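Local atomic coordinates of extracellular solute-binding protein, family 5 (Chelativorans sp., PDB entry 6WM6), a protein that binds EDTA and related aminopolycarboxylates in the periplasm, probably delivering them to an ABC transporter for uptake into the cell. Residues Phe91-Asn96 with Gly182-Phe187; Glu104-Ser107 with Gln111-Val114; Tyr136-Gln141 with Glu161-Asp166; Gly496-Ala501 with Ala508-Glu513. One frame throughout, in Å; residues are numbered along the deposited sequence. Where two conformers were deposited one is given.

Interaction 1 (Phe91-Asn96 with Gly182-Phe187). With EDO (1,2-ethanediol), chain F.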
loop_
_atom_site.group_PDB
_atom_site.type_symbol
_atom_site.label_atom_id
_atom_site.label_comp_id
_atom_site.label_asym_id
_atom_site.label_seq_id
_atom_site.Cartn_x
_atom_site.Cartn_y
_atom_site.Cartn_z
ATOM N N PHE A 91 -3.264 9.424 -8.014
ATOM C CA PHE A 91 -2.360 9.440 -6.856
ATOM C C PHE A 91 -2.337 10.795 -6.155
ATOM O O PHE A 91 -1.416 11.079 -5.381
ATOM C CB PHE A 91 -0.952 8.943 -7.198
ATOM C CG PHE A 91 -0.266 8.169 -6.084
ATOM C CD1 PHE A 91 -0.944 7.281 -5.268
ATOM C CD2 PHE A 91 1.084 8.303 -5.902
ATOM C CE1 PHE A 91 -0.272 6.546 -4.278
ATOM C CE2 PHE A 91 1.750 7.573 -4.915
ATOM C CZ PHE A 91 1.076 6.712 -4.120
ATOM N N THR A 92 -3.345 11.630 -6.368
ATOM C CA THR A 92 -3.517 12.874 -5.638
ATOM C C THR A 92 -4.462 12.649 -4.463
ATOM O O THR A 92 -5.210 11.668 -4.406
ATOM C CB THR A 92 -4.056 13.994 -6.521
ATOM O OG1 THR A 92 -5.369 13.697 -6.979
ATOM C CG2 THR A 92 -3.141 14.232 -7.730
ATOM N N LEU A 93 -4.408 13.566 -3.507
ATOM C CA LEU A 93 -5.333 13.591 -2.384
ATOM C C LEU A 93 -6.438 14.591 -2.666
ATOM O O LEU A 93 -6.164 15.740 -3.030
ATOM C CB LEU A 93 -4.596 14.005 -1.105
ATOM C CG LEU A 93 -3.729 12.937 -0.482
ATOM C CD1 LEU A 93 -2.831 13.520 0.605
ATOM C CD2 LEU A 93 -4.562 11.813 0.096
ATOM N N LYS A 94 -7.676 14.159 -2.520
ATOM C CA LYS A 94 -8.847 15.011 -2.725
ATOM C C LYS A 94 -9.564 15.180 -1.398
ATOM O O LYS A 94 -9.952 14.191 -0.751
ATOM C CB LYS A 94 -9.800 14.398 -3.750
ATOM C CG LYS A 94 -11.016 15.256 -4.035
ATOM C CD LYS A 94 -12.031 14.508 -4.911
ATOM C CE LYS A 94 -13.274 15.339 -5.166
ATOM N NZ LYS A 94 -14.026 14.823 -6.349
ATOM N N MET A 95 -9.777 16.423 -0.997
ATOM C CA MET A 95 -10.540 16.690 0.211
ATOM C C MET A 95 -11.955 16.158 0.049
ATOM O O MET A 95 -12.584 16.338 -1.000
ATOM C CB MET A 95 -10.603 18.196 0.456
ATOM C CG MET A 95 -11.136 18.516 1.828
ATOM S SD MET A 95 -11.420 20.282 2.149
ATOM C CE MET A 95 -12.937 20.483 1.232
ATOM N N ASN A 96 -12.462 15.527 1.102
ATOM C CA ASN A 96 -13.805 14.958 1.126
ATOM C C ASN A 96 -14.803 16.070 1.396
ATOM O O ASN A 96 -14.990 16.492 2.544
ATOM C CB ASN A 96 -13.855 13.880 2.197
ATOM C CG ASN A 96 -15.230 13.316 2.403
ATOM O OD1 ASN A 96 -16.173 13.681 1.707
ATOM N ND2 ASN A 96 -15.337 12.384 3.309
ATOM N N GLY A 182 3.010 16.111 5.443
ATOM C CA GLY A 182 1.948 15.187 5.088
ATOM C C GLY A 182 0.657 15.354 5.864
ATOM O O GLY A 182 -0.054 14.372 6.140
ATOM N N TRP A 183 0.285 16.586 6.203
ATOM C CA TRP A 183 -0.890 16.780 7.042
ATOM C C TRP A 183 -2.185 16.351 6.361
ATOM O O TRP A 183 -3.134 15.962 7.053
ATOM C CB TRP A 183 -0.956 18.229 7.521
ATOM C CG TRP A 183 -1.174 19.249 6.443
ATOM C CD1 TRP A 183 -0.213 19.949 5.765
ATOM C CD2 TRP A 183 -2.433 19.712 5.948
ATOM N NE1 TRP A 183 -0.801 20.802 4.861
ATOM C CE2 TRP A 183 -2.163 20.678 4.960
ATOM C CE3 TRP A 183 -3.761 19.386 6.230
ATOM C CZ2 TRP A 183 -3.180 21.328 4.256
ATOM C CZ3 TRP A 183 -4.762 20.036 5.529
ATOM C CH2 TRP A 183 -4.463 20.990 4.570
ATOM N N GLN A 184 -2.263 16.396 5.023
ATOM C CA GLN A 184 -3.465 15.924 4.346
ATOM C C GLN A 184 -3.643 14.412 4.431
ATOM O O GLN A 184 -4.722 13.909 4.094
ATOM C CB GLN A 184 -3.474 16.391 2.892
ATOM C CG GLN A 184 -3.582 17.915 2.761
ATOM C CD GLN A 184 -3.665 18.404 1.329
ATOM O OE1 GLN A 184 -3.512 17.649 0.385
ATOM N NE2 GLN A 184 -3.966 19.685 1.169
ATOM N N GLY A 185 -2.635 13.690 4.884
ATOM C CA GLY A 185 -2.750 12.265 5.167
ATOM C C GLY A 185 -3.331 11.935 6.514
ATOM O O GLY A 185 -3.596 10.754 6.785
ATOM N N LEU A 186 -3.544 12.939 7.362
ATOM C CA LEU A 186 -4.047 12.737 8.717
ATOM C C LEU A 186 -5.572 12.690 8.747
ATOM O O LEU A 186 -6.250 13.220 7.878
ATOM C CB LEU A 186 -3.556 13.875 9.620
ATOM C CG LEU A 186 -2.034 14.032 9.647
ATOM C CD1 LEU A 186 -1.632 15.211 10.532
ATOM C CD2 LEU A 186 -1.352 12.765 10.139
ATOM N N PHE A 187 -6.123 12.003 9.748
ATOM C CA PHE A 187 -7.571 11.878 9.874
ATOM C C PHE A 187 -8.194 11.246 8.629
ATOM O O PHE A 187 -9.302 11.603 8.221
ATOM C CB PHE A 187 -8.218 13.226 10.214
ATOM C CG PHE A 187 -7.581 13.900 11.382
ATOM C CD1 PHE A 187 -7.804 13.446 12.666
ATOM C CD2 PHE A 187 -6.748 14.960 11.195
ATOM C CE1 PHE A 187 -7.209 14.059 13.757
ATOM C CE2 PHE A 187 -6.145 15.587 12.280
ATOM C CZ PHE A 187 -6.371 15.114 13.554
HETATM C C1 EDO F . -17.010 13.094 -2.838
HETATM O O1 EDO F . -16.223 13.054 -4.037
HETATM C C2 EDO F . -16.207 13.682 -1.687
HETATM O O2 EDO F . -15.159 14.504 -2.193
HETATM O O HOH W 1 -5.146 17.992 -1.897
#

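Interaction 2 (Glu104-Ser107 with Gln111-Val114)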
loop_
_atom_site.group_PDB
_atom_site.type_symbol
_atom_site.label_atom_id
_atom_site.label_comp_id
_atom_site.label_asym_id
_atom_site.label_seq_id
_atom_site.Cartn_x
_atom_site.Cartn_y
_atom_site.Cartn_z
ATOM N N GLU A 104 -7.623 23.847 5.783
ATOM C CA GLU A 104 -6.717 24.920 5.384
ATOM C C GLU A 104 -5.525 24.979 6.327
ATOM O O GLU A 104 -5.688 24.914 7.556
ATOM C CB GLU A 104 -7.450 26.274 5.403
ATOM C CG GLU A 104 -6.606 27.453 4.925
ATOM C CD GLU A 104 -7.388 28.732 4.832
ATOM O OE1 GLU A 104 -8.341 28.925 5.618
ATOM O OE2 GLU A 104 -7.035 29.571 3.953
ATOM N N LEU A 105 -4.338 25.094 5.744
ATOM C CA LEU A 105 -3.113 25.421 6.474
ATOM C C LEU A 105 -3.141 26.920 6.714
ATOM O O LEU A 105 -2.854 27.721 5.820
ATOM C CB LEU A 105 -1.909 25.041 5.623
ATOM C CG LEU A 105 -0.535 25.358 6.181
ATOM C CD1 LEU A 105 -0.172 24.373 7.259
ATOM C CD2 LEU A 105 0.494 25.335 5.050
ATOM N N THR A 106 -3.542 27.320 7.914
ATOM C CA THR A 106 -3.798 28.734 8.175
ATOM C C THR A 106 -2.577 29.489 8.680
ATOM O O THR A 106 -2.562 30.730 8.623
ATOM C CB THR A 106 -4.930 28.891 9.202
ATOM O OG1 THR A 106 -4.568 28.178 10.395
ATOM C CG2 THR A 106 -6.252 28.393 8.663
ATOM N N SER A 107 -1.558 28.794 9.186
ATOM C CA SER A 107 -0.347 29.459 9.645
ATOM C C SER A 107 0.788 28.448 9.629
ATOM O O SER A 107 0.569 27.235 9.653
ATOM C CB SER A 107 -0.533 30.022 11.054
ATOM O OG SER A 107 0.662 30.671 11.487
ATOM N N GLN A 111 2.853 25.714 12.698
ATOM C CA GLN A 111 1.983 25.108 11.704
ATOM C C GLN A 111 0.609 24.816 12.308
ATOM O O GLN A 111 0.490 24.172 13.358
ATOM C CB GLN A 111 2.595 23.821 11.145
ATOM C CG GLN A 111 1.722 23.101 10.155
ATOM C CD GLN A 111 2.429 21.987 9.415
ATOM O OE1 GLN A 111 3.614 22.098 9.082
ATOM N NE2 GLN A 111 1.716 20.918 9.139
ATOM N N THR A 112 -0.434 25.302 11.643
ATOM C CA THR A 112 -1.801 25.222 12.131
ATOM C C THR A 112 -2.688 24.834 10.964
ATOM O O THR A 112 -2.572 25.416 9.878
ATOM C CB THR A 112 -2.251 26.585 12.687
ATOM O OG1 THR A 112 -1.358 27.037 13.717
ATOM C CG2 THR A 112 -3.641 26.462 13.277
ATOM N N VAL A 113 -3.546 23.849 11.185
ATOM C CA VAL A 113 -4.525 23.402 10.202
ATOM C C VAL A 113 -5.906 23.538 10.824
ATOM O O VAL A 113 -6.117 23.120 11.970
ATOM C CB VAL A 113 -4.275 21.952 9.757
ATOM C CG1 VAL A 113 -5.420 21.461 8.851
ATOM C CG2 VAL A 113 -2.940 21.820 9.056
ATOM N N VAL A 114 -6.844 24.120 10.077
ATOM C CA VAL A 114 -8.232 24.270 10.514
ATOM C C VAL A 114 -9.122 23.455 9.595
ATOM O O VAL A 114 -9.052 23.598 8.359
ATOM C CB VAL A 114 -8.680 25.746 10.532
ATOM C CG1 VAL A 114 -10.164 25.846 10.873
ATOM C CG2 VAL A 114 -7.855 26.515 11.534
#

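Interaction 3 (Tyr136-Gln141 with Glu161-Asp166)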
loop_
_atom_site.group_PDB
_atom_site.type_symbol
_atom_site.label_atom_id
_atom_site.label_comp_id
_atom_site.label_asym_id
_atom_site.label_seq_id
_atom_site.Cartn_x
_atom_site.Cartn_y
_atom_site.Cartn_z
ATOM N N TYR A 136 -10.613 12.034 19.357
ATOM C CA TYR A 136 -10.458 10.622 19.693
ATOM C C TYR A 136 -9.414 9.967 18.797
ATOM O O TYR A 136 -8.494 9.292 19.279
ATOM C CB TYR A 136 -11.797 9.884 19.595
ATOM C CG TYR A 136 -11.686 8.396 19.818
ATOM C CD1 TYR A 136 -11.739 7.868 21.100
ATOM C CD2 TYR A 136 -11.513 7.519 18.764
ATOM C CE1 TYR A 136 -11.637 6.489 21.316
ATOM C CE2 TYR A 136 -11.397 6.155 18.963
ATOM C CZ TYR A 136 -11.459 5.646 20.240
ATOM O OH TYR A 136 -11.336 4.287 20.413
ATOM N N PHE A 137 -9.525 10.156 17.486
ATOM C CA PHE A 137 -8.585 9.480 16.605
ATOM C C PHE A 137 -7.156 9.934 16.857
ATOM O O PHE A 137 -6.232 9.111 16.941
ATOM C CB PHE A 137 -8.961 9.697 15.146
ATOM C CG PHE A 137 -8.147 8.866 14.194
ATOM C CD1 PHE A 137 -8.142 7.486 14.305
ATOM C CD2 PHE A 137 -7.357 9.451 13.227
ATOM C CE1 PHE A 137 -7.405 6.700 13.455
ATOM C CE2 PHE A 137 -6.607 8.669 12.351
ATOM C CZ PHE A 137 -6.632 7.291 12.466
ATOM N N TRP A 138 -6.950 11.253 16.959
ATOM C CA TRP A 138 -5.622 11.778 17.277
ATOM C C TRP A 138 -5.054 11.172 18.554
ATOM O O TRP A 138 -3.884 10.763 18.585
ATOM C CB TRP A 138 -5.720 13.300 17.400
ATOM C CG TRP A 138 -4.519 14.009 17.992
ATOM C CD1 TRP A 138 -3.278 14.108 17.459
ATOM C CD2 TRP A 138 -4.502 14.750 19.211
ATOM N NE1 TRP A 138 -2.464 14.857 18.295
ATOM C CE2 TRP A 138 -3.205 15.272 19.363
ATOM C CE3 TRP A 138 -5.469 15.040 20.186
ATOM C CZ2 TRP A 138 -2.832 16.048 20.455
ATOM C CZ3 TRP A 138 -5.103 15.804 21.269
ATOM C CH2 TRP A 138 -3.790 16.309 21.396
ATOM N N LYS A 139 -5.876 11.061 19.600
ATOM C CA LYS A 139 -5.390 10.480 20.852
ATOM C C LYS A 139 -4.996 9.018 20.683
ATOM O O LYS A 139 -4.030 8.571 21.306
ATOM C CB LYS A 139 -6.427 10.641 21.968
ATOM C CG LYS A 139 -6.528 12.070 22.466
ATOM C CD LYS A 139 -7.385 12.195 23.718
ATOM C CE LYS A 139 -7.364 13.638 24.208
ATOM N NZ LYS A 139 -8.089 13.832 25.497
ATOM N N THR A 140 -5.690 8.263 19.825
ATOM C CA THR A 140 -5.280 6.879 19.607
ATOM C C THR A 140 -3.984 6.787 18.809
ATOM O O THR A 140 -3.275 5.782 18.907
ATOM C CB THR A 140 -6.352 6.030 18.895
ATOM O OG1 THR A 140 -6.512 6.439 17.524
ATOM C CG2 THR A 140 -7.687 6.084 19.623
ATOM N N GLN A 141 -3.678 7.796 17.983
ATOM C CA GLN A 141 -2.573 7.714 17.034
ATOM C C GLN A 141 -1.330 8.485 17.449
ATOM O O GLN A 141 -0.301 8.339 16.777
ATOM C CB GLN A 141 -3.013 8.246 15.663
ATOM C CG GLN A 141 -4.199 7.538 15.027
ATOM C CD GLN A 141 -3.971 6.055 14.823
ATOM O OE1 GLN A 141 -3.117 5.636 14.022
ATOM N NE2 GLN A 141 -4.714 5.243 15.558
ATOM N N GLU A 161 0.348 18.746 18.431
ATOM C CA GLU A 161 0.530 18.923 19.866
ATOM C C GLU A 161 -0.744 19.334 20.584
ATOM O O GLU A 161 -0.961 18.912 21.736
ATOM C CB GLU A 161 1.607 19.995 20.105
ATOM C CG GLU A 161 2.031 20.159 21.547
ATOM C CD GLU A 161 3.204 21.106 21.682
ATOM O OE1 GLU A 161 3.206 22.144 20.988
ATOM O OE2 GLU A 161 4.126 20.802 22.465
ATOM N N THR A 162 -1.594 20.119 19.941
ATOM C CA THR A 162 -2.892 20.499 20.491
ATOM C C THR A 162 -3.943 20.373 19.399
ATOM O O THR A 162 -3.692 20.670 18.228
ATOM C CB THR A 162 -2.951 21.903 21.094
ATOM O OG1 THR A 162 -2.745 22.889 20.092
ATOM C CG2 THR A 162 -1.914 22.055 22.211
ATOM N N LEU A 163 -5.124 19.918 19.786
ATOM C CA LEU A 163 -6.225 19.703 18.858
ATOM C C LEU A 163 -7.485 20.142 19.577
ATOM O O LEU A 163 -7.904 19.494 20.547
ATOM C CB LEU A 163 -6.295 18.239 18.434
ATOM C CG LEU A 163 -7.253 17.908 17.287
ATOM C CD1 LEU A 163 -6.911 18.672 16.045
ATOM C CD2 LEU A 163 -7.185 16.410 17.022
ATOM N N GLU A 164 -8.083 21.235 19.127
ATOM C CA GLU A 164 -9.185 21.872 19.841
ATOM C C GLU A 164 -10.351 22.083 18.892
ATOM O O GLU A 164 -10.189 22.082 17.668
ATOM C CB GLU A 164 -8.745 23.211 20.448
ATOM C CG GLU A 164 -7.561 23.059 21.416
ATOM C CD GLU A 164 -7.138 24.358 22.084
ATOM O OE1 GLU A 164 -7.423 25.450 21.549
ATOM O OE2 GLU A 164 -6.508 24.281 23.163
ATOM N N GLN A 165 -11.542 22.228 19.453
ATOM C CA GLN A 165 -12.748 22.475 18.681
ATOM C C GLN A 165 -13.518 23.636 19.277
ATOM O O GLN A 165 -13.389 23.960 20.466
ATOM C CB GLN A 165 -13.653 21.245 18.601
ATOM C CG GLN A 165 -14.238 20.813 19.934
ATOM C CD GLN A 165 -14.997 19.507 19.840
ATOM O OE1 GLN A 165 -15.773 19.280 18.903
ATOM N NE2 GLN A 165 -14.792 18.634 20.818
ATOM N N ASP A 166 -14.311 24.284 18.431
ATOM C CA ASP A 166 -15.151 25.395 18.852
ATOM C C ASP A 166 -16.406 24.869 19.546
ATOM O O ASP A 166 -16.619 23.663 19.672
ATOM C CB ASP A 166 -15.544 26.250 17.646
ATOM C CG ASP A 166 -16.584 25.565 16.793
ATOM O OD1 ASP A 166 -16.445 24.339 16.545
ATOM O OD2 ASP A 166 -17.567 26.229 16.389
#

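Interaction 4 (Gly496-Ala501 with Ala508-Glu513). With EDO (1,2-ethanediol), chain J.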
loop_
_atom_site.group_PDB
_atom_site.type_symbol
_atom_site.label_atom_id
_atom_site.label_comp_id
_atom_site.label_asym_id
_atom_site.label_seq_id
_atom_site.Cartn_x
_atom_site.Cartn_y
_atom_site.Cartn_z
ATOM N N GLY A 496 14.113 13.289 7.584
ATOM C CA GLY A 496 13.424 14.199 8.481
ATOM C C GLY A 496 13.265 15.585 7.879
ATOM O O GLY A 496 12.197 16.206 7.986
ATOM N N LYS A 497 14.308 16.081 7.206
ATOM C CA LYS A 497 14.182 17.368 6.527
ATOM C C LYS A 497 13.154 17.294 5.406
ATOM O O LYS A 497 12.358 18.216 5.214
ATOM C CB LYS A 497 15.537 17.810 5.974
ATOM C CG LYS A 497 16.497 18.252 7.067
ATOM C CD LYS A 497 17.876 18.571 6.523
ATOM C CE LYS A 497 18.798 19.050 7.636
ATOM N NZ LYS A 497 20.169 19.337 7.131
ATOM N N ALA A 498 13.110 16.174 4.686
ATOM C CA ALA A 498 12.153 16.040 3.603
ATOM C C ALA A 498 10.721 15.998 4.134
ATOM O O ALA A 498 9.797 16.531 3.505
ATOM C CB ALA A 498 12.456 14.767 2.805
ATOM N N ALA A 499 10.513 15.378 5.292
ATOM C CA ALA A 499 9.182 15.288 5.882
ATOM C C ALA A 499 8.710 16.609 6.456
ATOM O O ALA A 499 7.515 16.752 6.737
ATOM C CB ALA A 499 9.175 14.197 6.952
ATOM N N ALA A 500 9.611 17.577 6.625
ATOM C CA ALA A 500 9.291 18.909 7.111
ATOM C C ALA A 500 9.084 19.922 5.999
ATOM O O ALA A 500 8.780 21.089 6.294
ATOM C CB ALA A 500 10.390 19.395 8.047
ATOM N N ALA A 501 9.240 19.526 4.735
ATOM C CA ALA A 501 9.151 20.444 3.610
ATOM C C ALA A 501 7.725 20.945 3.426
ATOM O O ALA A 501 6.762 20.379 3.937
ATOM C CB ALA A 501 9.634 19.739 2.335
ATOM N N ALA A 508 10.776 16.089 -2.412
ATOM C CA ALA A 508 11.449 15.169 -3.318
ATOM C C ALA A 508 12.866 15.613 -3.621
ATOM O O ALA A 508 13.777 14.784 -3.704
ATOM C CB ALA A 508 10.659 15.050 -4.617
ATOM N N ALA A 509 13.078 16.917 -3.801
ATOM C CA ALA A 509 14.424 17.420 -4.036
ATOM C C ALA A 509 15.329 17.056 -2.867
ATOM O O ALA A 509 16.463 16.607 -3.062
ATOM C CB ALA A 509 14.398 18.921 -4.271
ATOM N N ILE A 510 14.834 17.224 -1.635
ATOM C CA ILE A 510 15.625 16.885 -0.452
ATOM C C ILE A 510 15.848 15.377 -0.370
ATOM O O ILE A 510 16.977 14.894 -0.187
ATOM C CB ILE A 510 14.909 17.409 0.800
ATOM C CG1 ILE A 510 14.820 18.948 0.809
ATOM C CG2 ILE A 510 15.625 16.907 2.062
ATOM C CD1 ILE A 510 13.759 19.465 1.772
ATOM N N LEU A 511 14.768 14.605 -0.504
ATOM C CA LEU A 511 14.811 13.159 -0.309
ATOM C C LEU A 511 15.662 12.456 -1.359
ATOM O O LEU A 511 16.197 11.362 -1.084
ATOM C CB LEU A 511 13.385 12.615 -0.299
ATOM C CG LEU A 511 13.212 11.147 0.103
ATOM C CD1 LEU A 511 13.539 10.958 1.560
ATOM C CD2 LEU A 511 11.787 10.716 -0.174
ATOM N N SER A 512 15.829 13.058 -2.534
ATOM C CA SER A 512 16.662 12.455 -3.568
ATOM C C SER A 512 18.050 12.090 -3.042
ATOM O O SER A 512 18.609 11.069 -3.447
ATOM C CB SER A 512 16.788 13.396 -4.776
ATOM O OG SER A 512 15.549 13.514 -5.441
ATOM N N GLU A 513 18.629 12.920 -2.164
ATOM C CA GLU A 513 19.945 12.615 -1.610
ATOM C C GLU A 513 19.929 11.325 -0.809
ATOM O O GLU A 513 20.896 10.542 -0.847
ATOM C CB GLU A 513 20.441 13.791 -0.763
ATOM C CG GLU A 513 21.885 13.620 -0.332
ATOM C CD GLU A 513 22.393 14.715 0.596
ATOM O OE1 GLU A 513 21.631 15.653 0.939
ATOM O OE2 GLU A 513 23.583 14.635 0.994
HETATM C C1 EDO J . 4.434 22.003 5.775
HETATM O O1 EDO J . 5.803 22.261 6.137
HETATM C C2 EDO J . 3.598 23.278 5.875
HETATM O O2 EDO J . 3.904 24.174 4.785
#

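Interaction 1 (Phe91-Asn96 with Gly182-Phe187)
L93 and Q184 make nearly the whole of this small contact, and their side chains meet at an oblique angle. One methyl of the leucine does the touching: L93 CD1 lies 3.7 Å from Q184 CB, at the root of the glutamine chain, with G185 N a little farther off. Both CB atoms point toward the opposite segment. In Q184 the CG stands beside the backbone N (chi1 -66°) and the chain then runs on extended, which carries its amide past the leucine methyl and sets OE1 within range of a water near the strand backbone. That water donates one hydrogen to L93 O at 2.7 Å and the other to Q184 OE1 at 2.8 Å, joining a strand carbonyl to an amide oxygen that could not bond to each other directly, both being acceptors. Apolar touch and water bridge thus lie on the same pair of residues, and the two segments bury just 107 Å² between them, both sides summed.

Behind the glutamine, its CG rests over one face of the W183 ring, 3.5 Å above the plane and toward the rim. The turn that presents Q184 is short, closed by G185 N bonding to G182 O at 3.0 Å. Strand 85-87 adds F85, which touches both L93 and Q184, and V87, which touches L93. The contact therefore sets a 3-10 turn, in the loop between strand 171-176 and helix 193-196, against the two-stranded antiparallel sheet of 85-87 and 93-95, a water-bridged surface contact within the solute-binding protein family 5 fold.

Interaction 2 (Glu104-Ser107 with Gln111-Val114)
E104 and V114 grip each other through two backbone bonds, E104 N to V114 O at 3.0 Å and V114 N to E104 O at 2.9 Å, the second nearly straight with an angle of 166° at the hydrogen. E104 O also receives the CA-H of V113. Beyond the non-hydrogen-bonded pair L105 and V113, the register slips by one residue: T106 and S107 are set opposite the single T112, which makes a classic beta bulge. T112 O accepts T106 N at 2.9 Å, while T112 N donates to S107 O at 3.0 Å, approaching from well above the carbonyl plane.

Other polar ends look elsewhere. T112 OG1 is bonded to P110 O, S107 OG to D109 N, and Q111 OE1 to F180 N. Apolar contacts accompany the bonds: L105 CD1 reaches Q111 CG at 3.7 Å, the two chains lying roughly square to each other, and T106 CG2 meets V114 CG2 at 3.8 Å. The hairpin is thus joined chiefly by its main chain. The bulge adds a residue to one strand without costing T112 its backbone partners, while the hydroxyls of S107 and T112 are engaged around the turn and Q111 OE1 on the loop after strand 171-176.

Interaction 3 (Tyr136-Gln141 with Glu161-Asp166)
W138 lays its indole against L163, with L163 CB over the face of the six-membered ring in a CH-pi contact, 3.9 Å from the centroid and 18° off the ring normal. The two side chains run antiparallel alongside one another, so the leucine also reaches back to the root of the tryptophan, where L163 CD2 comes within 3.5 Å of W138 CB. In W138 the CG stands anti to the backbone N (chi1 168°), and this places the indole along the strand toward E161. There the far corner of the ring turns its edge to the main chain, W138 CZ2 lying 3.7 Å from E161 O near the ring plane.

The axes of helix 136-141 and strand 161-165 run nearly antiparallel, 10.0 Å apart at closest approach. W138 NE1 takes its hydrogen-bond partner just before the strand segment, at I160 O, and L163 packs further on V172 and A174 of the adjoining strand. The chemistry is therefore divided across one tryptophan side chain. Its ring face and CB make apolar contacts that hold the helix on the edge strand, while its N-H, on a buried side chain, is satisfied by a backbone carbonyl, which helps set the rotation of the ring about its CB-CG bond.

Interaction 4 (Gly496-Ala501 with Ala508-Glu513)
The backbones of helix segment 496-499, with the turn that follows it, and helix segment 508-513 come close where A498 faces I510, their CA atoms 5.4 Å apart. The small side chain of A498 suits this approach. It points its methyl toward the other helix, where A498 CB meets both I510 CG2 and L511 CB at 3.9 Å. I510 does the rest, its two branches taking different parts of the first segment. Its CG2, anti to the backbone N, rests against A498 N at 3.7 Å and flanks K497 CB, while the longer branch stretches along the helix end, bringing I510 CD1 to 3.9 Å from K497 O and 4.2 Å from A501 CB. Of the K497 side chain, CB does the touching, and the extended chain then leads away.

Several polar groups are bonded within or beside the segments. A508 O accepts both S512 N and S512 OG, the hydroxyl at 2.8 Å, from opposite faces of its plane, and A498 O is bonded to S507 OG. A 1,2-ethanediol, probably from the crystallisation liquor, donates through its O1 to A501 O at 3.0 Å. The contact thus folds helix 504-521 back on helix 489-499 across the short connection between them; I510 packs on I494 and L511 on I495, while A498 meets A468 and L511 meets P467 of helix 467-474.

Interactions 1, 2 and 3 form a connected cluster, tied together by aromatic residues of the 182-187 loop. From interaction 1, W183 packs on interaction 2, with W183 CZ3 lying 3.7 Å from V113 CG1, and F187 packs on interaction 3, where F187 CZ is 3.8 Å from L163 CD2. Interactions 2 and 3 do not touch, their nearest atoms being about 6 Å apart, yet both reach the same four-stranded antiparallel sheet, whose outermost strands are 100-108 and 160-165. Interaction 4, a helical pair, touches none of the others, though its nearest atoms come within about 5 Å of interaction 1; its centre lies about 27 Å from that of interaction 3.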